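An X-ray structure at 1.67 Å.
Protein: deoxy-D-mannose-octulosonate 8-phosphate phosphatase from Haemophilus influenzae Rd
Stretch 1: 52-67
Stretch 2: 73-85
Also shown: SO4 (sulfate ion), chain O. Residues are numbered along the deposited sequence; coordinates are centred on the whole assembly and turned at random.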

# COMPACT_ATOMS: atom_id res chain seq x y z
N ILE A 52 19.22 5.32 24.23
CA ILE A 52 19.21 3.94 23.74
C ILE A 52 19.66 4.00 22.29
O ILE A 52 18.96 4.58 21.43
CB ILE A 52 17.81 3.40 23.83
CG1 ILE A 52 17.39 3.31 25.31
CG2 ILE A 52 17.77 2.06 23.06
CD1 ILE A 52 15.90 2.96 25.45
N GLN A 53 20.81 3.42 21.98
CA GLN A 53 21.25 3.57 20.60
C GLN A 53 20.42 2.71 19.65
O GLN A 53 19.81 1.71 20.08
CB GLN A 53 22.69 3.16 20.51
CG GLN A 53 23.57 4.02 21.45
CD GLN A 53 25.01 3.46 21.48
OE1 GLN A 53 25.73 3.54 20.49
NE2 GLN A 53 25.38 2.85 22.58
N VAL A 54 20.44 3.07 18.38
CA VAL A 54 19.73 2.27 17.39
C VAL A 54 20.69 1.88 16.25
O VAL A 54 21.47 2.69 15.79
CB VAL A 54 18.52 3.02 16.84
CG1 VAL A 54 17.88 2.21 15.73
CG2 VAL A 54 17.53 3.37 18.03
N ALA A 55 20.63 0.63 15.81
CA ALA A 55 21.45 0.16 14.69
C ALA A 55 20.54 -0.52 13.66
O ALA A 55 19.45 -1.02 14.01
CB ALA A 55 22.52 -0.83 15.16
N VAL A 56 20.98 -0.49 12.40
CA VAL A 56 20.26 -1.10 11.29
C VAL A 56 21.12 -2.26 10.78
O VAL A 56 22.33 -2.13 10.63
CB VAL A 56 20.06 -0.05 10.17
CG1 VAL A 56 19.58 -0.71 8.85
CG2 VAL A 56 19.12 1.04 10.69
N LEU A 57 20.47 -3.39 10.48
CA LEU A 57 21.17 -4.57 10.00
C LEU A 57 20.37 -5.00 8.77
O LEU A 57 19.19 -5.19 8.86
CB LEU A 57 21.08 -5.65 11.08
CG LEU A 57 22.24 -6.61 11.34
CD1 LEU A 57 21.65 -7.83 11.95
CD2 LEU A 57 23.00 -7.00 10.07
N SER A 58 21.00 -5.09 7.61
CA SER A 58 20.26 -5.51 6.43
C SER A 58 21.19 -6.35 5.57
O SER A 58 22.39 -6.06 5.52
CB SER A 58 19.80 -4.30 5.61
OG SER A 58 19.18 -4.73 4.42
N GLY A 59 20.65 -7.38 4.93
CA GLY A 59 21.46 -8.20 4.04
C GLY A 59 21.68 -7.49 2.70
O GLY A 59 22.37 -8.00 1.80
N ARG A 60 21.14 -6.28 2.57
CA ARG A 60 21.24 -5.52 1.33
C ARG A 60 21.84 -4.16 1.66
O ARG A 60 21.71 -3.68 2.78
CB ARG A 60 19.82 -5.35 0.70
CG ARG A 60 19.20 -6.66 0.12
CD ARG A 60 17.71 -6.53 -0.34
NE ARG A 60 17.60 -5.81 -1.62
CZ ARG A 60 17.58 -6.41 -2.82
NH1 ARG A 60 17.66 -7.75 -2.90
NH2 ARG A 60 17.51 -5.67 -3.96
N ASP A 61 22.53 -3.56 0.71
CA ASP A 61 23.12 -2.23 0.90
C ASP A 61 22.65 -1.37 -0.27
O ASP A 61 22.67 -1.83 -1.39
CB ASP A 61 24.65 -2.34 0.85
CG ASP A 61 25.37 -1.08 1.35
OD1 ASP A 61 26.62 -1.11 1.51
OD2 ASP A 61 24.71 -0.04 1.60
N SER A 62 22.18 -0.16 -0.02
CA SER A 62 21.81 0.69 -1.14
C SER A 62 21.97 2.11 -0.70
O SER A 62 21.94 2.43 0.47
CB SER A 62 20.37 0.46 -1.60
OG SER A 62 19.48 1.20 -0.80
N PRO A 63 22.16 3.01 -1.67
CA PRO A 63 22.33 4.40 -1.31
C PRO A 63 20.97 4.93 -0.83
O PRO A 63 20.92 5.95 -0.13
CB PRO A 63 22.87 5.01 -2.63
CG PRO A 63 22.36 4.13 -3.66
CD PRO A 63 22.45 2.77 -3.10
N ILE A 64 19.88 4.23 -1.16
CA ILE A 64 18.55 4.66 -0.63
C ILE A 64 18.54 4.39 0.88
O ILE A 64 18.20 5.24 1.67
CB ILE A 64 17.38 3.89 -1.28
CG1 ILE A 64 17.41 4.09 -2.79
CG2 ILE A 64 16.07 4.43 -0.68
CD1 ILE A 64 16.38 3.28 -3.60
N LEU A 65 18.86 3.17 1.25
CA LEU A 65 18.93 2.85 2.67
C LEU A 65 19.93 3.75 3.41
O LEU A 65 19.69 4.17 4.51
CB LEU A 65 19.26 1.33 2.84
CG LEU A 65 19.26 0.90 4.32
CD1 LEU A 65 17.98 1.24 5.09
CD2 LEU A 65 19.45 -0.59 4.34
N ARG A 66 21.06 4.07 2.80
CA ARG A 66 22.01 4.93 3.47
C ARG A 66 21.49 6.35 3.71
O ARG A 66 21.76 6.96 4.72
CB ARG A 66 23.31 4.90 2.66
CG ARG A 66 24.08 3.59 2.98
CD ARG A 66 25.31 3.39 2.10
NE ARG A 66 26.04 2.14 2.39
CZ ARG A 66 27.05 2.04 3.24
NH1 ARG A 66 27.45 3.08 3.93
NH2 ARG A 66 27.75 0.90 3.34
N ARG A 67 20.68 6.83 2.77
CA ARG A 67 20.10 8.15 2.88
C ARG A 67 19.12 8.15 4.06
O ARG A 67 19.08 9.08 4.85
CB ARG A 67 19.37 8.50 1.59
CG ARG A 67 18.64 9.90 1.61
CD ARG A 67 19.51 10.95 2.19
NE ARG A 67 18.85 12.25 2.29
CZ ARG A 67 19.10 13.29 1.51
NH1 ARG A 67 20.02 13.16 0.55
NH2 ARG A 67 18.44 14.45 1.68
N GLY A 73 19.95 9.98 11.63
CA GLY A 73 21.05 10.23 12.55
C GLY A 73 21.62 8.93 13.11
O GLY A 73 22.29 8.93 14.16
N ILE A 74 21.35 7.84 12.41
CA ILE A 74 21.82 6.52 12.86
C ILE A 74 23.27 6.39 12.45
O ILE A 74 23.58 6.61 11.28
CB ILE A 74 20.95 5.40 12.20
CG1 ILE A 74 19.55 5.40 12.83
CG2 ILE A 74 21.58 4.08 12.31
CD1 ILE A 74 18.62 4.26 12.31
N LYS A 75 24.18 6.08 13.38
CA LYS A 75 25.58 5.96 12.95
C LYS A 75 26.08 4.52 12.88
O LYS A 75 27.10 4.24 12.28
CB LYS A 75 26.52 6.70 13.91
CG LYS A 75 27.99 6.61 13.49
CD LYS A 75 29.00 6.39 14.67
CE LYS A 75 30.25 5.54 14.14
NZ LYS A 75 31.14 5.04 15.22
N LEU A 76 25.35 3.61 13.53
CA LEU A 76 25.70 2.20 13.61
C LEU A 76 24.88 1.34 12.66
O LEU A 76 23.67 1.31 12.80
CB LEU A 76 25.41 1.71 15.04
CG LEU A 76 26.12 2.45 16.20
CD1 LEU A 76 25.85 1.74 17.50
CD2 LEU A 76 27.62 2.52 15.93
N PHE A 77 25.51 0.65 11.72
CA PHE A 77 24.76 -0.17 10.80
C PHE A 77 25.71 -1.19 10.20
O PHE A 77 26.91 -0.98 10.13
CB PHE A 77 24.17 0.67 9.65
CG PHE A 77 25.13 1.59 9.04
CD1 PHE A 77 25.91 1.19 7.97
CD2 PHE A 77 25.20 2.90 9.49
CE1 PHE A 77 26.76 2.10 7.33
CE2 PHE A 77 26.05 3.83 8.85
CZ PHE A 77 26.82 3.40 7.77
N PHE A 78 25.13 -2.26 9.71
CA PHE A 78 25.87 -3.32 9.05
C PHE A 78 24.93 -3.70 7.90
O PHE A 78 23.83 -4.31 8.07
CB PHE A 78 26.07 -4.47 10.03
CG PHE A 78 27.31 -5.24 9.81
CD1 PHE A 78 28.11 -5.60 10.88
CD2 PHE A 78 27.70 -5.60 8.53
CE1 PHE A 78 29.31 -6.35 10.68
CE2 PHE A 78 28.91 -6.35 8.31
CZ PHE A 78 29.70 -6.71 9.40
N LEU A 79 25.38 -3.34 6.72
CA LEU A 79 24.61 -3.51 5.47
C LEU A 79 25.32 -4.46 4.53
O LEU A 79 26.56 -4.53 4.52
CB LEU A 79 24.39 -2.14 4.80
CG LEU A 79 23.83 -1.01 5.72
CD1 LEU A 79 23.61 0.29 4.95
CD2 LEU A 79 22.48 -1.43 6.34
N GLY A 80 24.53 -5.22 3.79
CA GLY A 80 25.06 -6.18 2.84
C GLY A 80 25.41 -7.53 3.42
O GLY A 80 25.79 -8.43 2.68
N LYS A 81 25.29 -7.67 4.74
CA LYS A 81 25.63 -8.95 5.40
C LYS A 81 24.44 -9.85 5.59
O LYS A 81 23.46 -9.47 6.22
CB LYS A 81 26.28 -8.71 6.77
CG LYS A 81 27.06 -9.94 7.18
CD LYS A 81 28.01 -9.69 8.29
CE LYS A 81 29.00 -10.84 8.29
NZ LYS A 81 30.14 -10.63 9.22
N LEU A 82 24.55 -11.07 5.08
CA LEU A 82 23.41 -11.98 5.19
C LEU A 82 23.47 -12.87 6.40
O LEU A 82 22.47 -13.50 6.77
CB LEU A 82 23.28 -12.84 3.93
CG LEU A 82 22.43 -12.19 2.83
CD1 LEU A 82 22.26 -13.14 1.63
CD2 LEU A 82 21.07 -11.87 3.43
N GLU A 83 24.62 -12.91 7.04
CA GLU A 83 24.80 -13.73 8.23
C GLU A 83 24.70 -12.79 9.40
O GLU A 83 25.69 -12.19 9.87
CB GLU A 83 26.16 -14.42 8.17
CG GLU A 83 26.43 -15.33 9.33
CD GLU A 83 26.91 -14.58 10.56
OE1 GLU A 83 28.00 -13.97 10.47
OE2 GLU A 83 26.20 -14.61 11.60
N LYS A 84 23.48 -12.70 9.91
CA LYS A 84 23.18 -11.75 10.96
C LYS A 84 23.65 -12.01 12.38
O LYS A 84 23.82 -11.06 13.12
CB LYS A 84 21.67 -11.45 10.96
CG LYS A 84 21.26 -10.82 9.63
CD LYS A 84 19.79 -10.36 9.65
CE LYS A 84 19.39 -9.74 8.28
NZ LYS A 84 18.08 -9.04 8.47
N GLU A 85 23.90 -13.26 12.76
CA GLU A 85 24.34 -13.47 14.13
C GLU A 85 25.68 -12.79 14.46
O GLU A 85 25.83 -12.24 15.53
CB GLU A 85 24.47 -14.97 14.45
CG GLU A 85 25.01 -15.19 15.88
CD GLU A 85 25.40 -16.65 16.14
OE1 GLU A 85 24.80 -17.53 15.46
OE2 GLU A 85 26.27 -16.92 17.01
S SO4 O . 17.68 -9.54 5.03
O1 SO4 O . 17.32 -10.29 6.24
O2 SO4 O . 16.48 -9.55 4.15
O3 SO4 O . 18.79 -10.17 4.34
O4 SO4 O . 18.05 -8.19 5.52
O HOH W 1 23.40 4.53 15.74
O HOH W 2 28.17 -2.68 3.68

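The two stretches pair as neighbouring parallel strands, their axes 4.7 Å apart at closest approach and inclined by 6°. The backbone bonds follow the parallel pattern, in which one residue bonds to two partners that flank its opposite number. Val56 N donates to Leu76 O (3.3 Å) and Val56 O accepts from Phe78 N (3.0 Å), so Val56 straddles Phe77; Phe78 O in turn accepts from Ser58 N (3.0 Å). Beyond this the ladder loosens. Gly80 N lies 2.9 Å from Ser58 O and 3.4 Å from Arg60 O, but both bonds are bent and weak. CA-H...O contacts run alongside, among them Phe77 CA to Val56 O at 3.1 Å and Leu57 CA to Phe78 O at 3.3 Å.

Apolar packing is divided between the sheet faces. On the face carrying Val56, Phe77 and Leu79, Leu79 CD2 reaches Val56 CG1 (3.9 Å) and also Leu65 CD2 (3.7 Å), tying the helix that begins at Pro63 to the sheet. Val56 CG2 meets Ile74 CD1 at 3.6 Å. On the other face, Leu57 CD2 packs on Phe78 CB (4.0 Å), while Leu57 CD1 lies 3.8 Å from Lys84 CB.

Charged groups border this packing. Asp61 and Arg66 form a salt bridge with two hydrogen bonds, Arg66 NE to Asp61 OD2 (2.7 Å) and Arg66 NH2 to Asp61 OD1 (2.9 Å), and Leu79 CD1 lies over one face of the guanidinium. A water bridges the stretches, donating to Asp61 OD1 (3.1 Å) and Leu79 O (2.6 Å).

A sulfate, probably from the crystallisation liquor, also links them: Gly59 N donates to SO4 O4 (2.8 Å) and Lys84 NZ to SO4 O1 (2.7 Å). A CB on Gly59 would clash with Leu82 CD2 and with SO4 O3.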